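Local coordinates for superoxide dismutase [Cu-Zn] (Bacteroidetes bacterium GWA2_30_7, PDB 7B4O), which probably catalyses the dismutation of superoxide to oxygen and hydrogen peroxide, although the crystallised form carries zinc ions in its metal sites, at residues Q7-I13 against G23-K29; D62-G67 against R143-G147; I118-M123 against G147-I151. One frame throughout, in Å; residues are numbered along the deposited sequence.

Interaction 1 (Q7-I13 against G23-K29); sequences QKAVCVI and GVITFTK
Backbone hydrogen bonds pair A9 with F27 reciprocally (A9 N to F27 O 2.8 Å, F27 N to A9 O 2.9 Å) and C11 with I25 likewise (C11 N to I25 O and I25 N to C11 O, both 2.8 Å). K29 N to Q7 O and I13 N to G23 O, 2.9 Å each, extend the series, while G23 N to I13 O is weak at 3.4 Å. K8-T28, V10-T26 and V12-V24 are the non-hydrogen-bonded pairs, CA atoms 4.6 Å apart. The strands run antiparallel at 171°, axes 4.7 Å apart, as the first hairpin of the superoxide dismutase Greek-key barrel. A9, C11, I13, I25 and F27 (chi1 m) share the inward face: I13 CG2 meets I25 CD1 at 3.7 Å, A9 CB meets F27 CD1 at 4.0 Å. M123 covers C11, I25 and F27. Opposite, V10 CG1 lies 4.2 Å from V24 CG1. Hydrogen-bonded pairs thus satisfy each other, alternate residues such as V10 and T26 bond flanking strands, and one apolar face lines the interior.

Interaction 2 (D62-G67 against R143-G147); sequences DGTSAG and RVACG
R143 opens the strand segment and makes all three direct hydrogen bonds and most of the strand's buried surface. Its backbone is extended, and its side chain, with chi1 m and chi2 and chi3 both t, reaches along the loop 62-67. R143 NH1 donates to G63 O and to G67 O, both at 2.9 Å, and R143 NH2 donates to G67 O at 3.0 Å, so two carbonyls lie at the edge of the guanidinium near its plane. A water bridges R143 N (2.9 Å) and D62 O (2.7 Å). The loop is shaped to present these acceptors: D62 OD1 takes T64 N at 3.1 Å in an Asx turn and also T64 OG1 at 2.7 Å, then residues 64-66 form a 3-10 turn between G63 and G67, both with positive phi. V144 and A145 point away from the loop and together face V125 in a classic beta bulge. C146 (chi1 t) turns back toward the loop, placing C146 SG 4.2 Å from A66 CB and forming the disulfide with C58. G67 O also accepts from the metal ligand H53, and the R143 side chain is about 6 Å from a bound zinc. This placement resembles the active-site arginine of Cu,Zn superoxide dismutases, which guides the superoxide anion; here the carbonyls hold the cationic guanidinium in position without neutralising its charge.

Interaction 3 (I118-M123 against G147-I151); sequences IIGRSM and GVIGI
Four main-chain hydrogen bonds join the approach to strand 122-126 with the end of strand 143-151. M123 and G147 form an antiparallel hydrogen-bonded pair, M123 N to G147 O at 2.8 Å and G147 N to M123 O at 3.0 Å; S122 and V148 follow as a non-hydrogen-bonded pair, CA atoms 4.4 Å apart. I149 N donates to R121 O at 2.9 Å, and I149 O accepts from G120 N at 2.8 Å. I118 to R121 make a type II beta turn closed by R121 N to I118 O (3.1 Å), with G120 at the positive phi (83°) such a turn favours. S122 OG bonds to C55 O and R121 NH1 to E54 O; the backbones of S122 and G150 pair with H53 and V10. G120 and I151 form backbone hydrogen bonds to the second subunit, whose V148 touches V148. I149 (chi1 m, chi2 t) fills the space beneath the turn: I149 CG1 lies 4.0 Å from M123 CG, I149 CG2 4.1 Å from I118 CD1. I119 CG2 meets I151 CG1 at 3.7 Å. I118, R121 and M123 pack on strand 46-53, I149 and M123 on strand 8-15, I118 and M123 on strand 22-30.

Along the chain interaction 1 is complete before the other two begin, and interactions 2 and 3 both finish on strand 143-151, sharing G147. This strand lies between 122-126 and 8-15 in the antiparallel sheet, so all three contacts reach one sheet. The centres of interactions 1 and 3 are about 8 Å apart, of 2 and 3 about 12 Å, of 1 and 2 about 17 Å. Interactions 1 and 3 meet through a probable hydrogen bond, V10 O to G150 N at 2.8 Å, and both touch the second subunit. I13 CD1 lies 3.8 Å from A145 CB, and A66 CB 3.4 Å from S122 OG. One strand thus connects barrel interior, dimer interface and metal-site surroundings.

Interaction 1 (Q7-I13 against G23-K29)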
loop_
_atom_site.group_PDB
_atom_site.type_symbol
_atom_site.label_atom_id
_atom_site.label_comp_id
_atom_site.label_asym_id
_atom_site.label_seq_id
_atom_site.Cartn_x
_atom_site.Cartn_y
_atom_site.Cartn_z
ATOM N N GLN A 7 15.664 2.554 -1.102
ATOM C CA GLN A 7 16.082 3.594 -2.075
ATOM C C GLN A 7 14.893 4.011 -2.939
ATOM O O GLN A 7 14.999 5.024 -3.644
ATOM C CB GLN A 7 17.165 3.061 -3.018
ATOM C CG GLN A 7 18.447 2.634 -2.327
ATOM C CD GLN A 7 19.082 3.771 -1.564
ATOM O OE1 GLN A 7 19.230 3.705 -0.345
ATOM N NE2 GLN A 7 19.435 4.832 -2.275
ATOM N N LYS A 8 13.815 3.228 -2.924
ATOM C CA LYS A 8 12.679 3.422 -3.848
ATOM C C LYS A 8 11.386 3.043 -3.135
ATOM O O LYS A 8 11.352 2.025 -2.423
ATOM C CB LYS A 8 12.866 2.578 -5.112
ATOM C CG LYS A 8 11.761 2.712 -6.143
ATOM C CD LYS A 8 12.087 1.999 -7.429
ATOM C CE LYS A 8 10.882 1.870 -8.335
ATOM N NZ LYS A 8 11.190 1.074 -9.544
ATOM N N ALA A 9 10.350 3.847 -3.336
ATOM C CA ALA A 9 8.991 3.530 -2.865
ATOM C C ALA A 9 8.055 3.621 -4.058
ATOM O O ALA A 9 8.324 4.396 -4.986
ATOM C CB ALA A 9 8.561 4.447 -1.752
ATOM N N VAL A 10 7.011 2.812 -4.021
ATOM C CA VAL A 10 6.053 2.703 -5.144
ATOM C C VAL A 10 4.650 2.795 -4.562
ATOM O O VAL A 10 4.374 2.158 -3.546
ATOM C CB VAL A 10 6.264 1.400 -5.931
ATOM C CG1 VAL A 10 5.259 1.305 -7.071
ATOM C CG2 VAL A 10 7.684 1.282 -6.459
ATOM N N CYS A 11 3.779 3.512 -5.256
ATOM C CA CYS A 11 2.366 3.653 -4.858
ATOM C C CYS A 11 1.494 3.510 -6.094
ATOM O O CYS A 11 1.612 4.334 -7.023
ATOM C CB CYS A 11 2.116 5.002 -4.212
ATOM S SG CYS A 11 0.414 5.175 -3.655
ATOM N N VAL A 12 0.672 2.473 -6.098
ATOM C CA VAL A 12 -0.359 2.304 -7.151
ATOM C C VAL A 12 -1.646 2.893 -6.593
ATOM O O VAL A 12 -2.063 2.504 -5.484
ATOM C CB VAL A 12 -0.527 0.839 -7.562
ATOM C CG1 VAL A 12 -1.599 0.708 -8.632
ATOM C CG2 VAL A 12 0.791 0.240 -8.020
ATOM N N ILE A 13 -2.228 3.842 -7.313
ATOM C CA ILE A 13 -3.481 4.460 -6.802
ATOM C C ILE A 13 -4.673 3.879 -7.542
ATOM O O ILE A 13 -4.584 3.528 -8.750
ATOM C CB ILE A 13 -3.462 5.991 -6.783
ATOM C CG1 ILE A 13 -3.432 6.572 -8.189
ATOM C CG2 ILE A 13 -2.332 6.510 -5.902
ATOM C CD1 ILE A 13 -3.666 8.062 -8.192
ATOM N N GLY A 23 -3.253 5.075 -11.503
ATOM C CA GLY A 23 -1.889 5.426 -11.900
ATOM C C GLY A 23 -0.861 4.911 -10.935
ATOM O O GLY A 23 -1.209 4.170 -9.983
ATOM N N VAL A 24 0.370 5.302 -11.198
ATOM C CA VAL A 24 1.548 4.841 -10.421
ATOM C C VAL A 24 2.375 6.065 -10.052
ATOM O O VAL A 24 2.613 6.939 -10.918
ATOM C CB VAL A 24 2.378 3.800 -11.196
ATOM C CG1 VAL A 24 3.567 3.323 -10.380
ATOM C CG2 VAL A 24 1.530 2.625 -11.657
ATOM N N ILE A 25 2.808 6.082 -8.800
ATOM C CA ILE A 25 3.723 7.115 -8.261
ATOM C C ILE A 25 4.966 6.395 -7.747
ATOM O O ILE A 25 4.816 5.405 -7.031
ATOM C CB ILE A 25 3.033 7.937 -7.159
ATOM C CG1 ILE A 25 1.714 8.531 -7.653
ATOM C CG2 ILE A 25 3.981 9.005 -6.632
ATOM C CD1 ILE A 25 0.670 8.600 -6.598
ATOM N N THR A 26 6.137 6.871 -8.136
ATOM C CA THR A 26 7.414 6.348 -7.612
ATOM C C THR A 26 8.154 7.465 -6.892
ATOM O O THR A 26 8.052 8.642 -7.284
ATOM C CB THR A 26 8.270 5.709 -8.704
ATOM O OG1 THR A 26 8.697 6.739 -9.589
ATOM C CG2 THR A 26 7.527 4.613 -9.431
ATOM N N PHE A 27 8.890 7.054 -5.872
ATOM C CA PHE A 27 9.756 7.920 -5.052
ATOM C C PHE A 27 11.142 7.296 -5.112
ATOM O O PHE A 27 11.269 6.151 -4.676
ATOM C CB PHE A 27 9.232 7.986 -3.618
ATOM C CG PHE A 27 7.797 8.417 -3.481
ATOM C CD1 PHE A 27 6.760 7.500 -3.554
ATOM C CD2 PHE A 27 7.485 9.743 -3.228
ATOM C CE1 PHE A 27 5.444 7.915 -3.423
ATOM C CE2 PHE A 27 6.172 10.147 -3.060
ATOM C CZ PHE A 27 5.151 9.235 -3.151
ATOM N N THR A 28 12.136 8.019 -5.620
ATOM C CA THR A 28 13.504 7.471 -5.785
ATOM C C THR A 28 14.490 8.414 -5.091
ATOM O O THR A 28 14.455 9.620 -5.387
ATOM C CB THR A 28 13.814 7.242 -7.267
ATOM O OG1 THR A 28 12.764 6.435 -7.810
ATOM C CG2 THR A 28 15.148 6.560 -7.473
ATOM N N LYS A 29 15.324 7.873 -4.204
ATOM C CA LYS A 29 16.400 8.660 -3.565
ATOM C C LYS A 29 17.284 9.206 -4.685
ATOM O O LYS A 29 17.639 8.428 -5.574
ATOM C CB LYS A 29 17.185 7.814 -2.559
ATOM C CG LYS A 29 18.053 8.610 -1.593
ATOM C CD LYS A 29 17.262 9.372 -0.547
ATOM C CE LYS A 29 18.084 10.405 0.197
ATOM N NZ LYS A 29 18.387 11.588 -0.646
HETATM O O HOH W 1 -4.087 1.849 -10.780
#

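Interaction 2 (D62-G67 against R143-G147)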
loop_
_atom_site.group_PDB
_atom_site.type_symbol
_atom_site.label_atom_id
_atom_site.label_comp_id
_atom_site.label_asym_id
_atom_site.label_seq_id
_atom_site.Cartn_x
_atom_site.Cartn_y
_atom_site.Cartn_z
ATOM N N ASP A 62 -14.945 6.446 0.193
ATOM C CA ASP A 62 -14.678 7.867 -0.159
ATOM C C ASP A 62 -13.247 8.262 0.216
ATOM O O ASP A 62 -12.967 9.478 0.226
ATOM C CB ASP A 62 -15.707 8.773 0.524
ATOM C CG ASP A 62 -15.716 8.666 2.038
ATOM O OD1 ASP A 62 -14.837 7.953 2.592
ATOM O OD2 ASP A 62 -16.602 9.294 2.661
ATOM N N GLY A 63 -12.400 7.306 0.586
ATOM C CA GLY A 63 -10.981 7.553 0.926
ATOM C C GLY A 63 -10.786 8.226 2.277
ATOM O O GLY A 63 -9.646 8.557 2.602
ATOM N N THR A 64 -11.830 8.387 3.084
ATOM C CA THR A 64 -11.718 9.101 4.381
ATOM C C THR A 64 -10.889 8.278 5.376
ATOM O O THR A 64 -10.344 8.870 6.311
ATOM C CB THR A 64 -13.089 9.494 4.937
ATOM O OG1 THR A 64 -13.905 8.330 5.045
ATOM C CG2 THR A 64 -13.744 10.552 4.079
ATOM N N SER A 65 -10.785 6.964 5.185
ATOM C CA SER A 65 -9.958 6.058 6.021
ATOM C C SER A 65 -8.478 6.472 5.992
ATOM O O SER A 65 -7.734 6.045 6.889
ATOM C CB SER A 65 -10.150 4.643 5.574
ATOM O OG SER A 65 -9.981 4.513 4.159
ATOM N N ALA A 66 -8.040 7.228 4.988
ATOM C CA ALA A 66 -6.629 7.648 4.851
ATOM C C ALA A 66 -6.306 8.724 5.898
ATOM O O ALA A 66 -5.107 9.032 6.093
ATOM C CB ALA A 66 -6.337 8.118 3.452
ATOM N N GLY A 67 -7.310 9.284 6.568
ATOM C CA GLY A 67 -7.108 10.317 7.598
ATOM C C GLY A 67 -6.633 11.629 7.000
ATOM O O GLY A 67 -6.884 11.883 5.817
ATOM N N ARG A 143 -11.891 13.199 -2.223
ATOM C CA ARG A 143 -10.773 12.278 -2.520
ATOM C C ARG A 143 -11.196 11.412 -3.703
ATOM O O ARG A 143 -12.226 10.718 -3.580
ATOM C CB ARG A 143 -10.477 11.453 -1.274
ATOM C CG ARG A 143 -10.199 12.312 -0.057
ATOM C CD ARG A 143 -10.024 11.534 1.235
ATOM N NE ARG A 143 -9.816 12.506 2.302
ATOM C CZ ARG A 143 -9.169 12.277 3.433
ATOM N NH1 ARG A 143 -8.663 11.091 3.711
ATOM N NH2 ARG A 143 -9.041 13.265 4.301
ATOM N N VAL A 144 -10.457 11.485 -4.800
ATOM C CA VAL A 144 -10.829 10.770 -6.051
ATOM C C VAL A 144 -10.025 9.487 -6.178
ATOM O O VAL A 144 -10.409 8.626 -6.987
ATOM C CB VAL A 144 -10.688 11.661 -7.301
ATOM C CG1 VAL A 144 -11.546 12.903 -7.176
ATOM C CG2 VAL A 144 -9.266 12.027 -7.648
ATOM N N ALA A 145 -8.920 9.346 -5.450
ATOM C CA ALA A 145 -8.074 8.139 -5.559
ATOM C C ALA A 145 -7.227 7.983 -4.308
ATOM O O ALA A 145 -6.943 8.996 -3.643
ATOM C CB ALA A 145 -7.235 8.181 -6.803
ATOM N N CYS A 146 -6.864 6.752 -3.990
ATOM C CA CYS A 146 -6.127 6.397 -2.759
ATOM C C CYS A 146 -5.163 5.272 -3.123
ATOM O O CYS A 146 -5.550 4.339 -3.862
ATOM C CB CYS A 146 -7.083 5.963 -1.653
ATOM S SG CYS A 146 -6.323 5.698 -0.032
ATOM N N GLY A 147 -3.954 5.315 -2.580
ATOM C CA GLY A 147 -3.068 4.151 -2.631
ATOM C C GLY A 147 -2.121 4.153 -1.461
ATOM O O GLY A 147 -1.986 5.197 -0.827
HETATM O O HOH W 2 -13.928 11.917 -0.525
#

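Interaction 3 (I118-M123 against G147-I151)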
loop_
_atom_site.group_PDB
_atom_site.type_symbol
_atom_site.label_atom_id
_atom_site.label_comp_id
_atom_site.label_asym_id
_atom_site.label_seq_id
_atom_site.Cartn_x
_atom_site.Cartn_y
_atom_site.Cartn_z
ATOM N N ILE A 118 7.668 7.869 4.802
ATOM C CA ILE A 118 6.385 7.835 4.044
ATOM C C ILE A 118 5.966 6.394 3.788
ATOM O O ILE A 118 4.857 6.196 3.254
ATOM C CB ILE A 118 6.484 8.647 2.746
ATOM C CG1 ILE A 118 7.465 8.022 1.749
ATOM C CG2 ILE A 118 6.805 10.097 3.072
ATOM C CD1 ILE A 118 7.361 8.605 0.372
ATOM N N ILE A 119 6.786 5.410 4.135
ATOM C CA ILE A 119 6.436 3.986 3.867
ATOM C C ILE A 119 5.212 3.620 4.708
ATOM O O ILE A 119 5.208 3.840 5.924
ATOM C CB ILE A 119 7.620 3.047 4.151
ATOM C CG1 ILE A 119 8.850 3.384 3.307
ATOM C CG2 ILE A 119 7.193 1.603 3.979
ATOM C CD1 ILE A 119 8.643 3.369 1.824
ATOM N N GLY A 120 4.198 3.054 4.059
ATOM C CA GLY A 120 2.953 2.618 4.716
ATOM C C GLY A 120 1.968 3.758 4.902
ATOM O O GLY A 120 0.898 3.517 5.481
ATOM N N ARG A 121 2.289 4.953 4.420
ATOM C CA ARG A 121 1.320 6.066 4.394
ATOM C C ARG A 121 0.526 5.954 3.089
ATOM O O ARG A 121 0.814 5.053 2.279
ATOM C CB ARG A 121 2.033 7.414 4.539
ATOM C CG ARG A 121 2.962 7.494 5.742
ATOM C CD ARG A 121 2.238 7.372 7.057
ATOM N NE ARG A 121 3.173 7.278 8.173
ATOM C CZ ARG A 121 2.833 7.313 9.453
ATOM N NH1 ARG A 121 1.573 7.480 9.809
ATOM N NH2 ARG A 121 3.772 7.189 10.377
ATOM N N SER A 122 -0.437 6.829 2.876
ATOM C CA SER A 122 -1.270 6.817 1.659
ATOM C C SER A 122 -0.945 8.010 0.768
ATOM O O SER A 122 -0.587 9.072 1.257
ATOM C CB SER A 122 -2.726 6.802 2.001
ATOM O OG SER A 122 -3.042 7.845 2.910
ATOM N N MET A 123 -1.154 7.828 -0.527
ATOM C CA MET A 123 -1.318 8.940 -1.480
ATOM C C MET A 123 -2.813 9.156 -1.655
ATOM O O MET A 123 -3.556 8.162 -1.828
ATOM C CB MET A 123 -0.657 8.646 -2.828
ATOM C CG MET A 123 0.870 8.689 -2.805
ATOM S SD MET A 123 1.499 10.320 -2.343
ATOM C CE MET A 123 0.625 11.374 -3.493
ATOM N N GLY A 147 -3.954 5.315 -2.580
ATOM C CA GLY A 147 -3.068 4.151 -2.631
ATOM C C GLY A 147 -2.121 4.153 -1.461
ATOM O O GLY A 147 -1.986 5.197 -0.827
ATOM N N VAL A 148 -1.502 3.024 -1.194
ATOM C CA VAL A 148 -0.546 2.867 -0.074
ATOM C C VAL A 148 0.870 2.831 -0.636
ATOM O O VAL A 148 1.126 2.179 -1.644
ATOM C CB VAL A 148 -0.884 1.640 0.786
ATOM C CG1 VAL A 148 0.137 1.445 1.907
ATOM C CG2 VAL A 148 -2.291 1.753 1.348
ATOM N N ILE A 149 1.769 3.546 0.016
ATOM C CA ILE A 149 3.187 3.668 -0.404
ATOM C C ILE A 149 3.970 2.470 0.131
ATOM O O ILE A 149 4.039 2.277 1.363
ATOM C CB ILE A 149 3.767 5.003 0.083
ATOM C CG1 ILE A 149 2.945 6.181 -0.428
ATOM C CG2 ILE A 149 5.236 5.121 -0.309
ATOM C CD1 ILE A 149 3.266 7.505 0.259
ATOM N N GLY A 150 4.536 1.688 -0.785
ATOM C CA GLY A 150 5.275 0.471 -0.441
ATOM C C GLY A 150 6.753 0.566 -0.752
ATOM O O GLY A 150 7.178 1.469 -1.499
ATOM N N ILE A 151 7.492 -0.409 -0.233
ATOM C CA ILE A 151 8.958 -0.535 -0.444
ATOM C C ILE A 151 9.202 -1.122 -1.835
ATOM O O ILE A 151 8.686 -2.218 -2.111
ATOM C CB ILE A 151 9.557 -1.395 0.679
ATOM C CG1 ILE A 151 9.407 -0.689 2.027
ATOM C CG2 ILE A 151 11.000 -1.755 0.382
ATOM C CD1 ILE A 151 9.694 -1.564 3.213
#